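PDB 4JKO: acetylxylan esterase from Geobacillus stearothermophilus, which removes acetyl groups from the xylose units of xylan and xylo-oligosaccharides during breakdown of this plant polysaccharide. Local coordinates for residues 13-18 with 192-197. The protein carries 1 engineered substitution. Numbering follows the deposited sequence.
Engineered in segment 13-18: A15 (natural residue Ser). With PO4 (phosphate ion), chain H.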
loop_
_atom_site.group_PDB
_atom_site.type_symbol
_atom_site.label_atom_id
_atom_site.label_comp_id
_atom_site.label_asym_id
_atom_site.label_seq_id
_atom_site.Cartn_x
_atom_site.Cartn_y
_atom_site.Cartn_z
ATOM N N GLY A 13 -12.350 20.632 -20.204
ATOM C CA GLY A 13 -12.917 19.463 -20.805
ATOM C C GLY A 13 -13.110 18.361 -19.736
ATOM O O GLY A 13 -13.138 18.638 -18.522
ATOM N N ASP A 14 -13.135 17.160 -20.259
ATOM C CA ASP A 14 -13.455 15.910 -19.547
ATOM C C ASP A 14 -12.136 15.114 -19.405
ATOM O O ASP A 14 -11.067 15.715 -19.480
ATOM C CB ASP A 14 -14.558 15.139 -20.265
ATOM C CG ASP A 14 -14.201 14.845 -21.738
ATOM O OD1 ASP A 14 -12.975 14.620 -22.053
ATOM O OD2 ASP A 14 -15.117 14.870 -22.604
ATOM N N ALA A 15 -12.192 13.785 -19.254
ATOM C CA ALA A 15 -10.974 12.992 -19.029
ATOM C C ALA A 15 -9.941 13.200 -20.147
ATOM O O ALA A 15 -8.725 13.057 -19.963
ATOM C CB ALA A 15 -11.289 11.524 -18.956
ATOM N N ILE A 16 -10.432 13.387 -21.349
ATOM C CA ILE A 16 -9.522 13.486 -22.499
ATOM C C ILE A 16 -8.607 14.695 -22.317
ATOM O O ILE A 16 -7.409 14.644 -22.640
ATOM C CB ILE A 16 -10.274 13.494 -23.860
ATOM C CG1 ILE A 16 -11.236 12.322 -23.998
ATOM C CG2 ILE A 16 -9.272 13.614 -24.985
ATOM C CD1 ILE A 16 -10.573 10.950 -23.839
ATOM N N THR A 17 -9.132 15.767 -21.720
ATOM C CA THR A 17 -8.328 16.915 -21.358
ATOM C C THR A 17 -7.571 16.751 -20.015
ATOM O O THR A 17 -6.411 17.041 -19.938
ATOM C CB THR A 17 -9.254 18.209 -21.339
ATOM O OG1 THR A 17 -9.784 18.403 -22.651
ATOM C CG2 THR A 17 -8.475 19.379 -20.930
ATOM N N ASP A 18 -8.238 16.242 -18.977
ATOM C CA ASP A 18 -7.655 16.033 -17.655
ATOM C C ASP A 18 -6.351 15.206 -17.752
ATOM O O ASP A 18 -5.271 15.699 -17.375
ATOM C CB ASP A 18 -8.729 15.279 -16.853
ATOM C CG ASP A 18 -8.360 15.022 -15.445
ATOM O OD1 ASP A 18 -7.133 15.024 -15.107
ATOM O OD2 ASP A 18 -9.342 14.724 -14.699
ATOM N N ARG A 192 -13.183 3.273 -27.616
ATOM C CA ARG A 192 -13.517 4.245 -28.662
ATOM C C ARG A 192 -13.544 5.644 -28.174
ATOM O O ARG A 192 -13.948 6.576 -28.884
ATOM C CB ARG A 192 -14.799 3.835 -29.408
ATOM C CG ARG A 192 -14.626 2.568 -30.204
ATOM C CD ARG A 192 -15.847 2.095 -30.980
ATOM N NE ARG A 192 -16.879 1.450 -30.169
ATOM C CZ ARG A 192 -18.120 1.249 -30.529
ATOM N NH1 ARG A 192 -18.513 1.554 -31.766
ATOM N NH2 ARG A 192 -18.960 0.612 -29.679
ATOM N N VAL A 193 -13.008 5.860 -26.986
ATOM C CA VAL A 193 -12.960 7.181 -26.379
ATOM C C VAL A 193 -11.585 7.562 -25.839
ATOM O O VAL A 193 -11.067 8.590 -26.216
ATOM C CB VAL A 193 -14.004 7.306 -25.240
ATOM C CG1 VAL A 193 -13.774 8.597 -24.411
ATOM C CG2 VAL A 193 -15.428 7.188 -25.773
ATOM N N HIS A 194 -11.023 6.738 -24.950
ATOM C CA HIS A 194 -9.744 7.013 -24.263
ATOM C C HIS A 194 -8.612 6.387 -25.043
ATOM O O HIS A 194 -8.501 5.179 -25.016
ATOM C CB HIS A 194 -9.723 6.446 -22.858
ATOM C CG HIS A 194 -10.839 6.946 -21.992
ATOM N ND1 HIS A 194 -11.969 6.204 -21.767
ATOM C CD2 HIS A 194 -11.034 8.128 -21.359
ATOM C CE1 HIS A 194 -12.794 6.862 -20.977
ATOM N NE2 HIS A 194 -12.268 8.047 -20.740
ATOM N N PRO A 195 -7.852 7.185 -25.804
ATOM C CA PRO A 195 -6.920 6.554 -26.708
ATOM C C PRO A 195 -5.487 6.467 -26.192
ATOM O O PRO A 195 -5.186 6.977 -25.113
ATOM C CB PRO A 195 -6.899 7.487 -27.851
ATOM C CG PRO A 195 -7.027 8.791 -27.210
ATOM C CD PRO A 195 -7.914 8.626 -26.053
ATOM N N SER A 196 -4.631 5.852 -27.018
ATOM C CA SER A 196 -3.201 5.729 -26.760
ATOM C C SER A 196 -2.506 7.061 -27.021
ATOM O O SER A 196 -3.116 8.054 -27.417
ATOM C CB SER A 196 -2.669 4.705 -27.780
ATOM O OG SER A 196 -2.899 5.268 -29.082
ATOM N N VAL A 197 -1.215 7.100 -26.768
ATOM C CA VAL A 197 -0.375 8.248 -27.089
ATOM C C VAL A 197 -0.668 8.754 -28.501
ATOM O O VAL A 197 -0.695 9.931 -28.713
ATOM C CB VAL A 197 1.137 7.874 -26.941
ATOM C CG1 VAL A 197 2.023 8.944 -27.532
ATOM C CG2 VAL A 197 1.491 7.678 -25.441
HETATM P P PO4 H . -14.620 10.312 -19.099
HETATM O O1 PO4 H . -14.427 11.818 -18.953
HETATM O O2 PO4 H . -13.389 9.502 -18.816
HETATM O O3 PO4 H . -15.164 9.892 -20.425
HETATM O O4 PO4 H . -15.649 9.976 -18.028
#
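A15, an engineered alanine where the natural enzyme has a serine, the probable nucleophile, meets the imidazole of H194 at its edge: CB of A15 lies 4.0 Å from NE2 of H194, close to the ring plane. A phosphate ion, probably from the crystallisation liquor, bridges the two residues. H194 NE2 donates to phosphate O2 over 2.7 Å (N-H...O angle 157°), and A15 N, at the start of helix 15-18, donates to O1 over 3.0 Å. Beside this polar bridge, I16 makes its contact through its terminal methyl. CD1 has V193 O as a van der Waals neighbour at 3.4 Å, passes obliquely to the H194 ring at 3.8 Å from CD2, and packs against the apolar V193 CG1 and P195 CD. The V193 methyl CG1 in turn covers one face of the imidazole, over its centre, 3.9 Å above the ring plane; CG1 is anti to the backbone N (chi1 169°), which sets this methyl over the ring and also against I16 CD1. The arrangement belongs to the SGNH hydrolase fold of the GDSL family: the nucleophile position follows strand 8-13 of the parallel sheet, and the histidine sits on the loop before helix 197-210. G63 N and N92 ND2, from the residues that probably stabilise the transition state, also bond the phosphate, consistent with an ion resting in the oxyanion hole. At the other ring nitrogen, ND1 donates to D191 OD2, fixing the rotation of the imidazole and completing the inferred charge relay, while D191 OD1 takes V193 N. On the helix side, D14 is the N-cap, its OD1 receiving I16 N at 2.9 Å on the anti side of the carboxylate.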